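Local coordinates for fat acid-binding protein (PDB 3NYI), which belongs to the DegV family and binds the fatty acid stearic acid, probably acting as a lipid-binding protein, at residues 67-73 with 97-103; 161-167 with 285-291; 221-225 with 258-262. All blocks are in the same frame, centred on the assembly; numbering follows the deposited sequence.

Contact 1. Residues 67-73 with 97-103; sequences LPSVESY and SGSYNSA. With STE (stearic acid), chain C.
S102, Y73 and L67 carry most of this contact, in which two helix starts lie side by side. Residues 67-69 are extended, with S69 as N-cap of the helix from V70; G98 is N-cap of the helix from S99. CA atoms pair L67 with S99 (5.1 Å), V70 with S102 (4.7 Å) and Y73 with A103 (5.8 Å). S102, rotamer m, points at the other segment: its OG lies 3.1 Å from P68 O and 3.3 Å from L67 CD1, while its CB is 4.2 Å from V70 CG2 and 3.9 Å from Y73 CD1. Y73 (chi1 m) lays its ring over A103, whose CB sits 3.7 Å from the ring centroid almost on the normal, a CH-pi contact. Y73 OH donates to S99 OG at 2.6 Å, and S99 OG is also bonded to D10. L67 (p, t) covers the start of the second helix, CD1 3.6 Å from G98 O. S97 OG accepts from S99 N (3.0 Å), an ST turn, and donates to stearic acid O1 (2.6 Å). S97 and T65 hold the carboxyl end of the bound fatty acid, consistent with the lipid site of a DegV-family protein.

Contact 2. Residues 161-167 with 285-291; sequences SARIFFT and IGLGVIR. With STE (stearic acid), chain C.
Strands 163-167 and 285-291 run antiparallel (171° between their directions, axes 4.6 Å apart at closest). I285 opens the second strand opposite T167 in a hydrogen-bonded pair: T167 N to I285 O is 3.0 Å, I285 N to T167 O 3.1 Å, and T167 CG2 meets I285 CG2 at 3.7 Å. G286 faces F166 in a non-hydrogen-bonded pair, CA atoms 3.9 Å apart; a CB here would clash with F165 O and F166 CB. Stearic acid C18 comes to 3.4 Å from G286 C, F166 (chi1 p) lays a ring face against the chain near C14, and I164 CG2 is 3.8 Å from C17, so I164, F166 and G286 line the tail end of the fatty-acid pocket. L287 pairs with F165 (F165 N to L287 O 2.8 Å, L287 N to F165 O 2.9 Å), its CD2 4.0 Å from F165 CB on the face covered by helix 213-231. These are the two central strands of the mixed six-stranded sheet, with 194-200 and 236-242 flanking them. G288 sits across from I164. V289 pairs with R163 (R163 N to V289 O 3.1 Å, V289 N to R163 O 2.9 Å). I290 CG1 packs 4.1 Å from A162 CB, and I290 also packs on helix 128-143. R291 N donates at 3.0 Å to S161 OG, itself bonded to L158.

Contact 3. Residues 221-225 with 258-262; sequences LQVAK and STLDV
Helix 213-231 contributes one turn, 221-225, held by K225 N to L221 O at 2.9 Å, and lies against the C-terminal end of helix 246-260. L221 (chi1 m, chi2 t) points at that helix: its CD1 reaches T259 OG1 at 3.6 Å, and its O is 3.9 Å from L260 CD2. The CA atoms of L221 and T259 are 7.2 Å apart. Q222 starts away, but its amide swings back, NE2 ending 3.8 Å from T259 CG2. K225, fully extended through chi3, sets CB 3.7 Å from L260 CD2, while its NZ forms a salt bridge with D229; its CA is 6.1 Å from that of L260. No hydrogen bond crosses, and T259 OG1 is bonded to E255 O in its own helix. D261, with phi +58°, is the first residue to leave helical phi/psi, so the chain turns off there. A224 and L260 also touch L287 of strand 285-291, as expected where two neighbouring helices pack on one face of a beta-sheet in an alpha/beta domain.

Contacts 1 and 2 bracket the ligand: their centres lie 25 Å apart and their nearest atoms about 13 Å, with no direct touch, and the bent chain of the stearic acid spans the gap, carboxyl group at S97 and tail end at the paired strands. Contact 3 stands behind contact 2, centres 11 Å apart, on the sheet face that carries F165 and L287, opposite the face lined by I164 and F166. There F165 CD2 packs 3.4 Å from A224 CB, and L287 CD1 3.8 Å from L260 CD1. Contact 3 touches neither contact 1, about 23 Å away between nearest atoms, nor the ligand, about 11 Å from the L221 side chain.

Contact 1. Residues 67-73 with 97-103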
loop_
_atom_site.group_PDB
_atom_site.type_symbol
_atom_site.label_atom_id
_atom_site.label_comp_id
_atom_site.label_asym_id
_atom_site.label_seq_id
_atom_site.Cartn_x
_atom_site.Cartn_y
_atom_site.Cartn_z
ATOM N N LEU A 67 10.394 8.379 -5.962
ATOM C CA LEU A 67 9.987 7.256 -6.800
ATOM C C LEU A 67 11.198 6.418 -7.237
ATOM O O LEU A 67 12.322 6.927 -7.252
ATOM C CB LEU A 67 9.247 7.801 -8.030
ATOM C CG LEU A 67 10.122 8.461 -9.108
ATOM C CD1 LEU A 67 9.273 8.822 -10.321
ATOM C CD2 LEU A 67 10.882 9.690 -8.601
ATOM N N PRO A 68 10.984 5.140 -7.615
ATOM C CA PRO A 68 12.151 4.360 -8.068
ATOM C C PRO A 68 12.608 4.873 -9.417
ATOM O O PRO A 68 11.778 5.374 -10.186
ATOM C CB PRO A 68 11.600 2.934 -8.243
ATOM C CG PRO A 68 10.225 2.938 -7.539
ATOM C CD PRO A 68 9.730 4.362 -7.695
ATOM N N SER A 69 13.901 4.759 -9.709
ATOM C CA SER A 69 14.420 5.239 -10.976
ATOM C C SER A 69 13.946 4.294 -12.069
ATOM O O SER A 69 13.760 3.110 -11.821
ATOM C CB SER A 69 15.961 5.244 -10.954
ATOM O OG SER A 69 16.449 3.913 -10.883
ATOM N N VAL A 70 13.788 4.814 -13.280
ATOM C CA VAL A 70 13.563 3.965 -14.448
ATOM C C VAL A 70 14.585 2.803 -14.539
ATOM O O VAL A 70 14.222 1.668 -14.853
ATOM C CB VAL A 70 13.636 4.796 -15.742
ATOM C CG1 VAL A 70 13.606 3.891 -16.970
ATOM C CG2 VAL A 70 12.522 5.829 -15.786
ATOM N N GLU A 71 15.859 3.082 -14.275
ATOM C CA GLU A 71 16.891 2.040 -14.376
ATOM C C GLU A 71 16.698 0.897 -13.381
ATOM O O GLU A 71 16.995 -0.262 -13.694
ATOM C CB GLU A 71 18.296 2.630 -14.187
ATOM C CG GLU A 71 18.662 3.716 -15.173
ATOM C CD GLU A 71 19.648 4.715 -14.585
ATOM O OE1 GLU A 71 20.676 5.005 -15.238
ATOM O OE2 GLU A 71 19.396 5.204 -13.460
ATOM N N SER A 72 16.208 1.219 -12.182
ATOM C CA SER A 72 15.932 0.207 -11.152
ATOM C C SER A 72 14.885 -0.817 -11.592
ATOM O O SER A 72 15.062 -2.026 -11.427
ATOM C CB SER A 72 15.464 0.866 -9.855
ATOM O OG SER A 72 16.537 1.545 -9.236
ATOM N N TYR A 73 13.779 -0.323 -12.125
ATOM C CA TYR A 73 12.784 -1.201 -12.731
ATOM C C TYR A 73 13.390 -1.967 -13.908
ATOM O O TYR A 73 13.217 -3.172 -14.026
ATOM C CB TYR A 73 11.610 -0.384 -13.241
ATOM C CG TYR A 73 10.567 -0.025 -12.196
ATOM C CD1 TYR A 73 10.341 1.298 -11.832
ATOM C CD2 TYR A 73 9.787 -1.010 -11.603
ATOM C CE1 TYR A 73 9.367 1.635 -10.889
ATOM C CE2 TYR A 73 8.816 -0.687 -10.663
ATOM C CZ TYR A 73 8.609 0.634 -10.315
ATOM O OH TYR A 73 7.633 0.935 -9.385
ATOM N N SER A 97 2.188 9.003 -6.813
ATOM C CA SER A 97 3.603 8.851 -7.153
ATOM C C SER A 97 3.788 8.634 -8.636
ATOM O O SER A 97 2.918 8.084 -9.295
ATOM C CB SER A 97 4.182 7.642 -6.400
ATOM O OG SER A 97 5.509 7.369 -6.792
ATOM N N GLY A 98 4.942 9.039 -9.154
ATOM C CA GLY A 98 5.278 8.732 -10.529
ATOM C C GLY A 98 5.921 7.359 -10.698
ATOM O O GLY A 98 6.449 7.049 -11.763
ATOM N N SER A 99 5.851 6.528 -9.660
ATOM C CA SER A 99 6.381 5.167 -9.727
ATOM C C SER A 99 5.888 4.389 -10.955
ATOM O O SER A 99 6.673 3.766 -11.665
ATOM C CB SER A 99 6.047 4.411 -8.428
ATOM O OG SER A 99 6.536 3.086 -8.473
ATOM N N TYR A 100 4.576 4.403 -11.191
ATOM C CA TYR A 100 4.005 3.723 -12.337
ATOM C C TYR A 100 4.658 4.172 -13.637
ATOM O O TYR A 100 4.994 3.355 -14.499
ATOM C CB TYR A 100 2.486 3.990 -12.392
ATOM C CG TYR A 100 1.806 3.542 -13.663
ATOM C CD1 TYR A 100 1.413 2.219 -13.838
ATOM C CD2 TYR A 100 1.512 4.457 -14.680
ATOM C CE1 TYR A 100 0.778 1.810 -14.999
ATOM C CE2 TYR A 100 0.872 4.057 -15.848
ATOM C CZ TYR A 100 0.511 2.729 -16.000
ATOM O OH TYR A 100 -0.138 2.321 -17.144
ATOM N N ASN A 101 4.835 5.474 -13.798
ATOM C CA ASN A 101 5.388 5.946 -15.056
ATOM C C ASN A 101 6.884 5.652 -15.220
ATOM O O ASN A 101 7.370 5.545 -16.343
ATOM C CB ASN A 101 5.048 7.414 -15.305
ATOM C CG ASN A 101 3.681 7.569 -15.974
ATOM O OD1 ASN A 101 3.479 7.152 -17.126
ATOM N ND2 ASN A 101 2.739 8.112 -15.246
ATOM N N SER A 102 7.597 5.499 -14.109
ATOM C CA SER A 102 8.976 4.997 -14.200
ATOM C C SER A 102 8.973 3.579 -14.732
ATOM O O SER A 102 9.791 3.212 -15.574
ATOM C CB SER A 102 9.688 5.033 -12.845
ATOM O OG SER A 102 9.818 6.359 -12.404
ATOM N N ALA A 103 8.021 2.770 -14.259
ATOM C CA ALA A 103 7.967 1.383 -14.698
ATOM C C ALA A 103 7.569 1.294 -16.171
ATOM O O ALA A 103 8.039 0.423 -16.897
ATOM C CB ALA A 103 6.989 0.562 -13.819
HETATM C C1 STE C . 7.116 9.196 -4.210
HETATM O O1 STE C . 6.948 9.093 -5.387
HETATM O O2 STE C . 7.837 10.054 -3.794
HETATM C C2 STE C . 6.231 8.380 -3.239
HETATM C C3 STE C . 5.064 9.249 -2.704
HETATM C C4 STE C . 4.254 8.457 -1.648
HETATM C C5 STE C . 2.946 9.195 -1.280
HETATM C C6 STE C . 2.190 8.409 -0.185
HETATM C C7 STE C . 0.925 9.174 0.281
HETATM C C8 STE C . 0.135 8.264 1.256
HETATM C C9 STE C . -1.133 8.975 1.782
HETATM C C10 STE C . -1.829 8.052 2.819
HETATM C C11 STE C . -2.571 6.946 2.066
HETATM C C12 STE C . -2.290 5.506 2.557
HETATM C C13 STE C . -1.820 5.395 4.016
HETATM C C14 STE C . -2.648 4.250 4.661
HETATM C C15 STE C . -2.006 3.773 5.984
HETATM C C16 STE C . -3.045 2.922 6.756
HETATM C C17 STE C . -2.958 1.450 6.295
HETATM C C18 STE C . -3.859 0.546 7.168
#

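Contact 2. Residues 161-167 with 285-291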
loop_
_atom_site.group_PDB
_atom_site.type_symbol
_atom_site.label_atom_id
_atom_site.label_comp_id
_atom_site.label_asym_id
_atom_site.label_seq_id
_atom_site.Cartn_x
_atom_site.Cartn_y
_atom_site.Cartn_z
ATOM N N SER A 161 -13.095 -2.480 -5.597
ATOM C CA SER A 161 -13.656 -2.954 -4.333
ATOM C C SER A 161 -12.738 -2.648 -3.164
ATOM O O SER A 161 -13.180 -2.651 -2.013
ATOM C CB SER A 161 -13.913 -4.465 -4.376
ATOM O OG SER A 161 -12.695 -5.186 -4.175
ATOM N N ALA A 162 -11.455 -2.387 -3.442
ATOM C CA ALA A 162 -10.496 -2.184 -2.371
ATOM C C ALA A 162 -10.772 -0.917 -1.571
ATOM O O ALA A 162 -11.131 0.122 -2.139
ATOM C CB ALA A 162 -9.018 -2.148 -2.947
ATOM N N ARG A 163 -10.580 -0.985 -0.255
ATOM C CA ARG A 163 -10.683 0.208 0.596
ATOM C C ARG A 163 -9.624 0.174 1.684
ATOM O O ARG A 163 -9.336 -0.890 2.231
ATOM C CB ARG A 163 -12.030 0.271 1.324
ATOM C CG ARG A 163 -13.273 0.438 0.458
ATOM C CD ARG A 163 -13.283 1.814 -0.215
ATOM N NE ARG A 163 -14.548 2.026 -0.914
ATOM C CZ ARG A 163 -14.808 1.590 -2.134
ATOM N NH1 ARG A 163 -13.879 0.920 -2.812
ATOM N NH2 ARG A 163 -15.997 1.825 -2.680
ATOM N N ILE A 164 -9.089 1.337 2.045
ATOM C CA ILE A 164 -8.382 1.449 3.311
ATOM C C ILE A 164 -9.175 2.376 4.201
ATOM O O ILE A 164 -9.614 3.438 3.760
ATOM C CB ILE A 164 -6.948 2.062 3.184
ATOM C CG1 ILE A 164 -6.132 1.366 2.103
ATOM C CG2 ILE A 164 -6.235 1.962 4.542
ATOM C CD1 ILE A 164 -4.698 1.954 1.925
ATOM N N PHE A 165 -9.339 1.984 5.458
ATOM C CA PHE A 165 -9.968 2.828 6.459
ATOM C C PHE A 165 -8.944 3.048 7.557
ATOM O O PHE A 165 -8.459 2.092 8.148
ATOM C CB PHE A 165 -11.199 2.111 7.035
ATOM C CG PHE A 165 -12.219 1.754 6.001
ATOM C CD1 PHE A 165 -13.057 2.729 5.483
ATOM C CD2 PHE A 165 -12.324 0.450 5.518
ATOM C CE1 PHE A 165 -14.007 2.413 4.501
ATOM C CE2 PHE A 165 -13.266 0.127 4.546
ATOM C CZ PHE A 165 -14.108 1.117 4.036
ATOM N N PHE A 166 -8.592 4.296 7.827
ATOM C CA PHE A 166 -7.477 4.523 8.744
ATOM C C PHE A 166 -7.480 5.881 9.388
ATOM O O PHE A 166 -8.268 6.762 9.017
ATOM C CB PHE A 166 -6.130 4.262 8.053
ATOM C CG PHE A 166 -5.766 5.255 6.969
ATOM C CD1 PHE A 166 -4.737 6.176 7.177
ATOM C CD2 PHE A 166 -6.406 5.236 5.730
ATOM C CE1 PHE A 166 -4.359 7.085 6.183
ATOM C CE2 PHE A 166 -6.033 6.144 4.722
ATOM C CZ PHE A 166 -4.995 7.063 4.950
ATOM N N THR A 167 -6.594 6.040 10.368
ATOM C CA THR A 167 -6.382 7.337 10.978
ATOM C C THR A 167 -4.881 7.587 11.139
ATOM O O THR A 167 -4.074 6.681 10.943
ATOM C CB THR A 167 -7.136 7.454 12.322
ATOM O OG1 THR A 167 -7.155 8.823 12.745
ATOM C CG2 THR A 167 -6.494 6.573 13.399
ATOM N N ILE A 285 -2.812 3.934 11.562
ATOM C CA ILE A 285 -3.345 2.630 11.943
ATOM C C ILE A 285 -4.692 2.441 11.264
ATOM O O ILE A 285 -5.467 3.380 11.135
ATOM C CB ILE A 285 -3.477 2.488 13.470
ATOM C CG1 ILE A 285 -3.927 1.068 13.838
ATOM C CG2 ILE A 285 -4.414 3.552 14.045
ATOM C CD1 ILE A 285 -3.615 0.681 15.277
ATOM N N GLY A 286 -4.955 1.240 10.779
ATOM C CA GLY A 286 -6.173 1.046 10.015
ATOM C C GLY A 286 -6.281 -0.340 9.447
ATOM O O GLY A 286 -5.538 -1.242 9.832
ATOM N N LEU A 287 -7.232 -0.510 8.539
ATOM C CA LEU A 287 -7.468 -1.805 7.933
ATOM C C LEU A 287 -7.764 -1.617 6.459
ATOM O O LEU A 287 -8.219 -0.553 6.037
ATOM C CB LEU A 287 -8.629 -2.543 8.629
ATOM C CG LEU A 287 -10.032 -1.956 8.468
ATOM C CD1 LEU A 287 -11.080 -3.053 8.537
ATOM C CD2 LEU A 287 -10.294 -0.907 9.538
ATOM N N GLY A 288 -7.453 -2.648 5.679
ATOM C CA GLY A 288 -7.757 -2.682 4.263
ATOM C C GLY A 288 -8.644 -3.872 3.957
ATOM O O GLY A 288 -8.606 -4.899 4.653
ATOM N N VAL A 289 -9.468 -3.737 2.928
ATOM C CA VAL A 289 -10.331 -4.838 2.528
ATOM C C VAL A 289 -10.309 -4.929 1.019
ATOM O O VAL A 289 -10.029 -3.943 0.330
ATOM C CB VAL A 289 -11.798 -4.649 3.013
ATOM C CG1 VAL A 289 -11.813 -4.307 4.490
ATOM C CG2 VAL A 289 -12.507 -3.560 2.181
ATOM N N ILE A 290 -10.598 -6.111 0.502
ATOM C CA ILE A 290 -10.727 -6.287 -0.936
ATOM C C ILE A 290 -11.629 -7.473 -1.190
ATOM O O ILE A 290 -11.720 -8.373 -0.349
ATOM C CB ILE A 290 -9.342 -6.514 -1.616
ATOM C CG1 ILE A 290 -9.415 -6.249 -3.127
ATOM C CG2 ILE A 290 -8.848 -7.928 -1.341
ATOM C CD1 ILE A 290 -8.010 -6.150 -3.831
ATOM N N ARG A 291 -12.294 -7.487 -2.344
ATOM C CA ARG A 291 -13.192 -8.590 -2.681
ATOM C C ARG A 291 -12.374 -9.844 -2.943
ATOM O O ARG A 291 -11.278 -9.765 -3.488
ATOM C CB ARG A 291 -14.018 -8.282 -3.938
ATOM C CG ARG A 291 -15.275 -7.474 -3.706
ATOM C CD ARG A 291 -16.321 -8.298 -2.992
ATOM N NE ARG A 291 -16.840 -9.368 -3.835
ATOM C CZ ARG A 291 -17.939 -9.267 -4.579
ATOM N NH1 ARG A 291 -18.634 -8.134 -4.605
ATOM N NH2 ARG A 291 -18.333 -10.298 -5.306
HETATM C C1 STE C . 7.116 9.196 -4.210
HETATM O O1 STE C . 6.948 9.093 -5.387
HETATM O O2 STE C . 7.837 10.054 -3.794
HETATM C C2 STE C . 6.231 8.380 -3.239
HETATM C C3 STE C . 5.064 9.249 -2.704
HETATM C C4 STE C . 4.254 8.457 -1.648
HETATM C C5 STE C . 2.946 9.195 -1.280
HETATM C C6 STE C . 2.190 8.409 -0.185
HETATM C C7 STE C . 0.925 9.174 0.281
HETATM C C8 STE C . 0.135 8.264 1.256
HETATM C C9 STE C . -1.133 8.975 1.782
HETATM C C10 STE C . -1.829 8.052 2.819
HETATM C C11 STE C . -2.571 6.946 2.066
HETATM C C12 STE C . -2.290 5.506 2.557
HETATM C C13 STE C . -1.820 5.395 4.016
HETATM C C14 STE C . -2.648 4.250 4.661
HETATM C C15 STE C . -2.006 3.773 5.984
HETATM C C16 STE C . -3.045 2.922 6.756
HETATM C C17 STE C . -2.958 1.450 6.295
HETATM C C18 STE C . -3.859 0.546 7.168
#

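Contact 3. Residues 221-225 with 258-262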
loop_
_atom_site.group_PDB
_atom_site.type_symbol
_atom_site.label_atom_id
_atom_site.label_comp_id
_atom_site.label_asym_id
_atom_site.label_seq_id
_atom_site.Cartn_x
_atom_site.Cartn_y
_atom_site.Cartn_z
ATOM N N LEU A 221 -13.364 1.784 12.556
ATOM C CA LEU A 221 -14.082 0.508 12.523
ATOM C C LEU A 221 -15.538 0.679 12.095
ATOM O O LEU A 221 -16.079 -0.144 11.356
ATOM C CB LEU A 221 -14.030 -0.195 13.882
ATOM C CG LEU A 221 -12.701 -0.838 14.286
ATOM C CD1 LEU A 221 -12.746 -1.292 15.734
ATOM C CD2 LEU A 221 -12.371 -2.004 13.372
ATOM N N GLN A 222 -16.174 1.748 12.549
ATOM C CA GLN A 222 -17.571 1.955 12.184
ATOM C C GLN A 222 -17.717 2.278 10.699
ATOM O O GLN A 222 -18.648 1.808 10.044
ATOM C CB GLN A 222 -18.230 3.016 13.070
ATOM C CG GLN A 222 -18.516 2.504 14.464
ATOM C CD GLN A 222 -19.264 1.172 14.450
ATOM O OE1 GLN A 222 -20.349 1.055 13.869
ATOM N NE2 GLN A 222 -18.680 0.161 15.084
ATOM N N VAL A 223 -16.788 3.060 10.154
ATOM C CA VAL A 223 -16.819 3.343 8.728
ATOM C C VAL A 223 -16.572 2.068 7.897
ATOM O O VAL A 223 -17.207 1.846 6.856
ATOM C CB VAL A 223 -15.776 4.421 8.339
ATOM C CG1 VAL A 223 -15.705 4.536 6.845
ATOM C CG2 VAL A 223 -16.156 5.759 8.951
ATOM N N ALA A 224 -15.648 1.227 8.345
ATOM C CA ALA A 224 -15.380 -0.004 7.605
ATOM C C ALA A 224 -16.608 -0.916 7.684
ATOM O O ALA A 224 -16.971 -1.563 6.708
ATOM C CB ALA A 224 -14.183 -0.718 8.163
ATOM N N LYS A 225 -17.225 -0.963 8.856
ATOM C CA LYS A 225 -18.345 -1.879 9.092
ATOM C C LYS A 225 -19.513 -1.569 8.160
ATOM O O LYS A 225 -20.117 -2.477 7.582
ATOM C CB LYS A 225 -18.793 -1.840 10.541
ATOM C CG LYS A 225 -19.981 -2.794 10.823
ATOM C CD LYS A 225 -20.381 -2.796 12.295
ATOM C CE LYS A 225 -21.729 -3.518 12.505
ATOM N NZ LYS A 225 -21.787 -4.803 11.745
ATOM N N SER A 258 -13.358 -8.570 16.427
ATOM C CA SER A 258 -14.501 -8.515 17.318
ATOM C C SER A 258 -15.609 -7.630 16.748
ATOM O O SER A 258 -16.774 -8.027 16.693
ATOM C CB SER A 258 -14.052 -7.979 18.682
ATOM O OG SER A 258 -15.159 -7.659 19.502
ATOM N N THR A 259 -15.243 -6.431 16.315
ATOM C CA THR A 259 -16.242 -5.473 15.850
ATOM C C THR A 259 -16.884 -5.890 14.528
ATOM O O THR A 259 -18.102 -5.779 14.348
ATOM C CB THR A 259 -15.655 -4.060 15.739
ATOM O OG1 THR A 259 -15.173 -3.652 17.024
ATOM C CG2 THR A 259 -16.711 -3.066 15.263
ATOM N N LEU A 260 -16.069 -6.402 13.619
ATOM C CA LEU A 260 -16.543 -6.768 12.293
ATOM C C LEU A 260 -17.001 -8.222 12.215
ATOM O O LEU A 260 -17.651 -8.615 11.246
ATOM C CB LEU A 260 -15.446 -6.531 11.254
ATOM C CG LEU A 260 -14.846 -5.132 11.185
ATOM C CD1 LEU A 260 -14.000 -5.014 9.917
ATOM C CD2 LEU A 260 -15.935 -4.076 11.224
ATOM N N ASP A 261 -16.661 -9.014 13.231
ATOM C CA ASP A 261 -16.961 -10.446 13.225
ATOM C C ASP A 261 -16.317 -11.118 12.013
ATOM O O ASP A 261 -16.980 -11.795 11.224
ATOM C CB ASP A 261 -18.473 -10.693 13.228
ATOM C CG ASP A 261 -18.818 -12.156 13.445
ATOM O OD1 ASP A 261 -18.080 -12.833 14.196
ATOM O OD2 ASP A 261 -19.817 -12.631 12.864
ATOM N N VAL A 262 -15.015 -10.902 11.853
ATOM C CA VAL A 262 -14.267 -11.574 10.810
ATOM C C VAL A 262 -12.975 -12.113 11.393
ATOM O O VAL A 262 -12.603 -11.790 12.519
ATOM C CB VAL A 262 -13.922 -10.617 9.654
ATOM C CG1 VAL A 262 -15.190 -10.021 9.074
ATOM C CG2 VAL A 262 -12.981 -9.510 10.142
#